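Side-chain contacts in ABC transporter, solute-binding protein (Staphylococcus aureus, PDB 6LKK), which binds glucose 6-phosphate in the cleft of a periplasmic-binding-protein fold and takes part in two-component signal transduction: residues N19-Q24 with V234-S239; D191-K196 with A248-K253. All blocks are in the same frame, centred on the assembly; numbering follows the deposited sequence.

Contact 1: N19-Q24 with V234-S239; sequences NEFEKQ and VQYLTS
Segments 19-24 and 234-239, on helix 11-25 and helix 230-237, come closest at Phe21 and Tyr236, whose CA atoms lie 7.7 Å apart. The contact is helix-to-helix packing in a periplasmic-binding-protein fold, away from the sugar phosphate site. An edge-to-face aromatic pair carries it. The edge of Phe21 meets one face of Tyr236, with centroids 5.2 Å apart and planes at 70°. Of the phenylalanine ring, Phe21 CD1 comes closest, 3.5 Å from Tyr236 CG, toward the rim of the tyrosine ring. Phe21 CB adds a CH-pi contact over the same ring, 4.1 Å from its centroid. With CG anti to the backbone N (chi1 -177° in Phe21, 176° in Tyr236), each ring is carried on toward the other segment. Gln24 reaches across on an extended chain. Its amide stands steeply to the tyrosine ring, with NE2 4.1 Å from Tyr236 CD1. Phe21 also packs on Lys232 and Leu233 of helix 230-237. The phenol oxygen is hydrogen-bonded to Arg245 NH1 and weakly to Ile17 O, which fixes the far end of the ring. Glu20 packs its CB and CG against this oxygen, with Glu20 CG 3.2 Å from Tyr236 OH.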
# COMPACT_ATOMS: atom_id res chain seq x y z
N ASN A 19 -10.95 -15.06 -6.69
CA ASN A 19 -12.04 -15.91 -7.15
C ASN A 19 -11.67 -16.63 -8.44
O ASN A 19 -12.02 -17.80 -8.63
CB ASN A 19 -13.31 -15.08 -7.35
CG ASN A 19 -13.97 -14.69 -6.05
OD1 ASN A 19 -13.63 -15.21 -4.99
ND2 ASN A 19 -14.93 -13.78 -6.13
N GLU A 20 -10.98 -15.94 -9.35
CA GLU A 20 -10.55 -16.60 -10.58
C GLU A 20 -9.52 -17.68 -10.29
O GLU A 20 -9.46 -18.69 -11.01
CB GLU A 20 -9.99 -15.58 -11.57
CG GLU A 20 -9.53 -16.20 -12.89
CD GLU A 20 -10.59 -17.09 -13.52
OE1 GLU A 20 -11.74 -16.64 -13.65
OE2 GLU A 20 -10.26 -18.25 -13.86
N PHE A 21 -8.71 -17.51 -9.24
CA PHE A 21 -7.81 -18.58 -8.83
C PHE A 21 -8.59 -19.77 -8.30
O PHE A 21 -8.27 -20.92 -8.61
CB PHE A 21 -6.82 -18.07 -7.78
CG PHE A 21 -5.81 -19.10 -7.36
CD1 PHE A 21 -4.62 -19.25 -8.05
CD2 PHE A 21 -6.05 -19.92 -6.27
CE1 PHE A 21 -3.69 -20.20 -7.67
CE2 PHE A 21 -5.12 -20.87 -5.88
CZ PHE A 21 -3.94 -21.01 -6.58
N GLU A 22 -9.62 -19.52 -7.49
CA GLU A 22 -10.53 -20.58 -7.08
C GLU A 22 -11.09 -21.30 -8.29
O GLU A 22 -11.14 -22.54 -8.34
CB GLU A 22 -11.67 -20.01 -6.23
CG GLU A 22 -11.26 -19.30 -4.95
CD GLU A 22 -12.44 -18.97 -4.07
OE1 GLU A 22 -13.58 -18.97 -4.58
OE2 GLU A 22 -12.24 -18.72 -2.86
N LYS A 23 -11.53 -20.54 -9.30
CA LYS A 23 -12.17 -21.11 -10.47
C LYS A 23 -11.20 -21.92 -11.32
O LYS A 23 -11.60 -22.90 -11.95
CB LYS A 23 -12.80 -19.98 -11.29
CG LYS A 23 -13.43 -20.39 -12.61
CD LYS A 23 -14.05 -19.17 -13.29
CE LYS A 23 -14.28 -19.39 -14.77
NZ LYS A 23 -15.23 -20.50 -15.05
N GLN A 24 -9.93 -21.52 -11.34
CA GLN A 24 -8.93 -22.21 -12.16
C GLN A 24 -8.31 -23.40 -11.43
O GLN A 24 -8.10 -24.45 -12.04
CB GLN A 24 -7.83 -21.23 -12.58
CG GLN A 24 -6.63 -21.87 -13.26
CD GLN A 24 -5.58 -20.86 -13.66
OE1 GLN A 24 -5.84 -19.93 -14.42
NE2 GLN A 24 -4.37 -21.03 -13.13
N VAL A 234 1.20 -17.73 -5.46
CA VAL A 234 2.17 -16.65 -5.63
C VAL A 234 2.56 -16.53 -7.10
O VAL A 234 2.64 -15.42 -7.64
CB VAL A 234 3.40 -16.89 -4.73
CG1 VAL A 234 4.45 -15.81 -4.95
CG2 VAL A 234 2.99 -16.92 -3.26
N GLN A 235 2.81 -17.66 -7.76
CA GLN A 235 3.09 -17.65 -9.19
C GLN A 235 1.95 -16.98 -9.96
O GLN A 235 2.18 -16.12 -10.82
CB GLN A 235 3.30 -19.09 -9.68
CG GLN A 235 3.61 -19.23 -11.15
CD GLN A 235 3.61 -20.68 -11.59
OE1 GLN A 235 2.60 -21.38 -11.48
NE2 GLN A 235 4.75 -21.15 -12.08
N TYR A 236 0.72 -17.38 -9.66
CA TYR A 236 -0.46 -16.81 -10.31
C TYR A 236 -0.49 -15.29 -10.14
O TYR A 236 -0.64 -14.54 -11.12
CB TYR A 236 -1.71 -17.47 -9.73
CG TYR A 236 -3.03 -16.94 -10.21
CD1 TYR A 236 -3.64 -17.45 -11.35
CD2 TYR A 236 -3.71 -15.96 -9.50
CE1 TYR A 236 -4.87 -16.98 -11.78
CE2 TYR A 236 -4.93 -15.48 -9.92
CZ TYR A 236 -5.51 -16.00 -11.05
OH TYR A 236 -6.73 -15.52 -11.47
N LEU A 237 -0.34 -14.82 -8.91
CA LEU A 237 -0.47 -13.39 -8.63
C LEU A 237 0.63 -12.57 -9.29
O LEU A 237 0.42 -11.39 -9.59
CB LEU A 237 -0.47 -13.15 -7.12
CG LEU A 237 -1.70 -13.67 -6.37
CD1 LEU A 237 -1.48 -13.61 -4.87
CD2 LEU A 237 -2.94 -12.87 -6.75
N THR A 238 1.79 -13.17 -9.53
CA THR A 238 2.91 -12.47 -10.14
C THR A 238 3.07 -12.79 -11.62
O THR A 238 4.05 -12.38 -12.24
CB THR A 238 4.21 -12.80 -9.40
OG1 THR A 238 4.45 -14.21 -9.44
CG2 THR A 238 4.12 -12.34 -7.96
N SER A 239 2.11 -13.51 -12.21
CA SER A 239 2.19 -13.91 -13.60
C SER A 239 1.81 -12.75 -14.52
O SER A 239 1.16 -11.79 -14.12
CB SER A 239 1.27 -15.10 -13.88
OG SER A 239 -0.09 -14.72 -13.82

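Contact 2: D191-K196 with A248-K253; sequences DARTWK and AEFDAK
The guanidinium of Arg193 lies against the backbone at the end of helix 240-250. Phe250 C sits 3.4 Å above the centre of one guanidinium face, and Asp251 N lies toward the rim of that face. A water occupies the edge, in plane, where it accepts from Arg193 NH1 at 2.9 Å. The same water donates a longer bond to Glu249 O. The Asp251 carboxylate is turned 65° from the guanidinium plane. Asp251 OD2 takes the NE hydrogen of Arg193 at 2.8 Å, with an N-H...O angle of 151°, through the anti lone pair. This is a salt bridge, and a weak second bond runs to Asp251 OD2 from Arg193 NH2 at 3.3 Å. The contact joins helix 189-197 to the turn between helix 240-250 and strand 253-254 in the periplasmic-binding-protein fold. The arginine chain is extended from CG to NE, with CG anti to the backbone N (chi1 179°), and this carries the charge across to the turn. Gln262 NE2 and Asp264 N both bond to Asp251 OD1, so its two oxygens have separate partners. Phe250 O lies 3.0 Å from Arg193 NE at too poor an angle for a hydrogen bond; Phe250 O accepts one from Gln190 NE2.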
# COMPACT_ATOMS: atom_id res chain seq x y z
N ASP A 191 -7.00 3.06 -3.43
CA ASP A 191 -8.12 3.44 -2.57
C ASP A 191 -8.76 4.73 -3.05
O ASP A 191 -10.00 4.85 -3.08
CB ASP A 191 -7.63 3.56 -1.13
CG ASP A 191 -8.63 3.03 -0.12
OD1 ASP A 191 -9.73 2.57 -0.51
OD2 ASP A 191 -8.30 3.06 1.09
N ALA A 192 -7.94 5.71 -3.45
CA ALA A 192 -8.48 6.94 -4.01
C ALA A 192 -9.25 6.66 -5.30
O ALA A 192 -10.34 7.20 -5.51
CB ALA A 192 -7.34 7.92 -4.28
N ARG A 193 -8.70 5.80 -6.16
CA ARG A 193 -9.37 5.50 -7.42
C ARG A 193 -10.73 4.87 -7.19
O ARG A 193 -11.70 5.20 -7.89
CB ARG A 193 -8.49 4.56 -8.26
CG ARG A 193 -9.12 4.16 -9.59
CD ARG A 193 -8.21 3.21 -10.35
NE ARG A 193 -8.81 2.78 -11.62
CZ ARG A 193 -9.74 1.84 -11.73
NH1 ARG A 193 -10.22 1.23 -10.65
NH2 ARG A 193 -10.22 1.52 -12.92
N THR A 194 -10.83 3.96 -6.22
CA THR A 194 -12.10 3.28 -5.95
C THR A 194 -13.21 4.28 -5.69
O THR A 194 -14.32 4.16 -6.24
CB THR A 194 -11.94 2.34 -4.76
OG1 THR A 194 -11.01 1.30 -5.09
CG2 THR A 194 -13.27 1.72 -4.36
N TRP A 195 -12.94 5.28 -4.85
CA TRP A 195 -13.98 6.23 -4.48
C TRP A 195 -14.22 7.26 -5.56
O TRP A 195 -15.37 7.67 -5.77
CB TRP A 195 -13.61 6.89 -3.15
CG TRP A 195 -13.75 5.93 -2.01
CD1 TRP A 195 -12.87 4.96 -1.63
CD2 TRP A 195 -14.87 5.83 -1.11
NE1 TRP A 195 -13.36 4.27 -0.55
CE2 TRP A 195 -14.58 4.79 -0.21
CE3 TRP A 195 -16.07 6.53 -0.98
CZ2 TRP A 195 -15.46 4.42 0.81
CZ3 TRP A 195 -16.94 6.17 0.03
CH2 TRP A 195 -16.63 5.12 0.92
N LYS A 196 -13.18 7.68 -6.29
CA LYS A 196 -13.40 8.59 -7.40
C LYS A 196 -14.26 7.94 -8.48
O LYS A 196 -15.13 8.59 -9.07
CB LYS A 196 -12.07 9.05 -7.99
CG LYS A 196 -12.22 10.16 -9.03
CD LYS A 196 -10.89 10.76 -9.43
CE LYS A 196 -11.07 11.85 -10.48
NZ LYS A 196 -11.72 13.07 -9.92
N ALA A 248 -5.39 -3.68 -16.46
CA ALA A 248 -6.51 -3.32 -17.33
C ALA A 248 -7.73 -2.90 -16.52
O ALA A 248 -8.39 -1.91 -16.85
CB ALA A 248 -6.86 -4.50 -18.24
N GLU A 249 -8.04 -3.63 -15.45
CA GLU A 249 -9.29 -3.39 -14.73
C GLU A 249 -9.17 -2.27 -13.71
O GLU A 249 -10.14 -1.54 -13.50
CB GLU A 249 -9.76 -4.68 -14.05
CG GLU A 249 -11.00 -4.49 -13.19
CD GLU A 249 -11.67 -5.80 -12.83
OE1 GLU A 249 -12.74 -5.77 -12.19
OE2 GLU A 249 -11.13 -6.87 -13.19
N PHE A 250 -8.01 -2.12 -13.07
CA PHE A 250 -7.87 -1.21 -11.94
C PHE A 250 -6.88 -0.07 -12.16
O PHE A 250 -6.69 0.74 -11.25
CB PHE A 250 -7.43 -1.98 -10.69
CG PHE A 250 -8.42 -3.01 -10.23
CD1 PHE A 250 -9.51 -2.64 -9.46
CD2 PHE A 250 -8.25 -4.34 -10.56
CE1 PHE A 250 -10.42 -3.59 -9.02
CE2 PHE A 250 -9.16 -5.29 -10.13
CZ PHE A 250 -10.24 -4.92 -9.36
N ASP A 251 -6.23 0.01 -13.32
CA ASP A 251 -5.09 0.91 -13.49
C ASP A 251 -4.01 0.61 -12.45
O ASP A 251 -3.32 1.52 -11.97
CB ASP A 251 -5.51 2.38 -13.41
CG ASP A 251 -6.50 2.77 -14.48
OD1 ASP A 251 -6.15 2.68 -15.68
OD2 ASP A 251 -7.63 3.16 -14.12
N ALA A 252 -3.88 -0.66 -12.07
CA ALA A 252 -2.77 -1.05 -11.23
C ALA A 252 -1.47 -0.80 -11.97
O ALA A 252 -1.43 -0.65 -13.19
CB ALA A 252 -2.88 -2.53 -10.85
N LYS A 253 -0.38 -0.73 -11.21
CA LYS A 253 0.96 -0.58 -11.76
C LYS A 253 1.69 -1.90 -11.56
O LYS A 253 2.06 -2.25 -10.44
CB LYS A 253 1.69 0.59 -11.12
CG LYS A 253 1.12 1.94 -11.56
CD LYS A 253 1.79 3.10 -10.86
CE LYS A 253 1.42 4.43 -11.51
NZ LYS A 253 -0.04 4.71 -11.45
O HOH W 1 -12.28 -0.69 -11.17

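Overall arrangement
Helices 230-237 and 240-250 follow each other in the chain and tie the two contacts together. Contact 1 uses the first helix and contact 2 the end of the second. Their centres are 20 Å apart, and their nearest atoms about 9 Å. Arg245 of helix 240-250 bonds to the tyrosine of contact 1, so the helix that ends in contact 2 also borders contact 1. Along the sequence the segments of the two contacts alternate. Contact 1 is away from the ligand pocket. Contact 2 is closer: the side chain of Phe250 is about 12 Å from the bound glucose 6-phosphate and about 11 Å from that of Asp216, a ligand-binding residue. Neither contact touches the sugar phosphate.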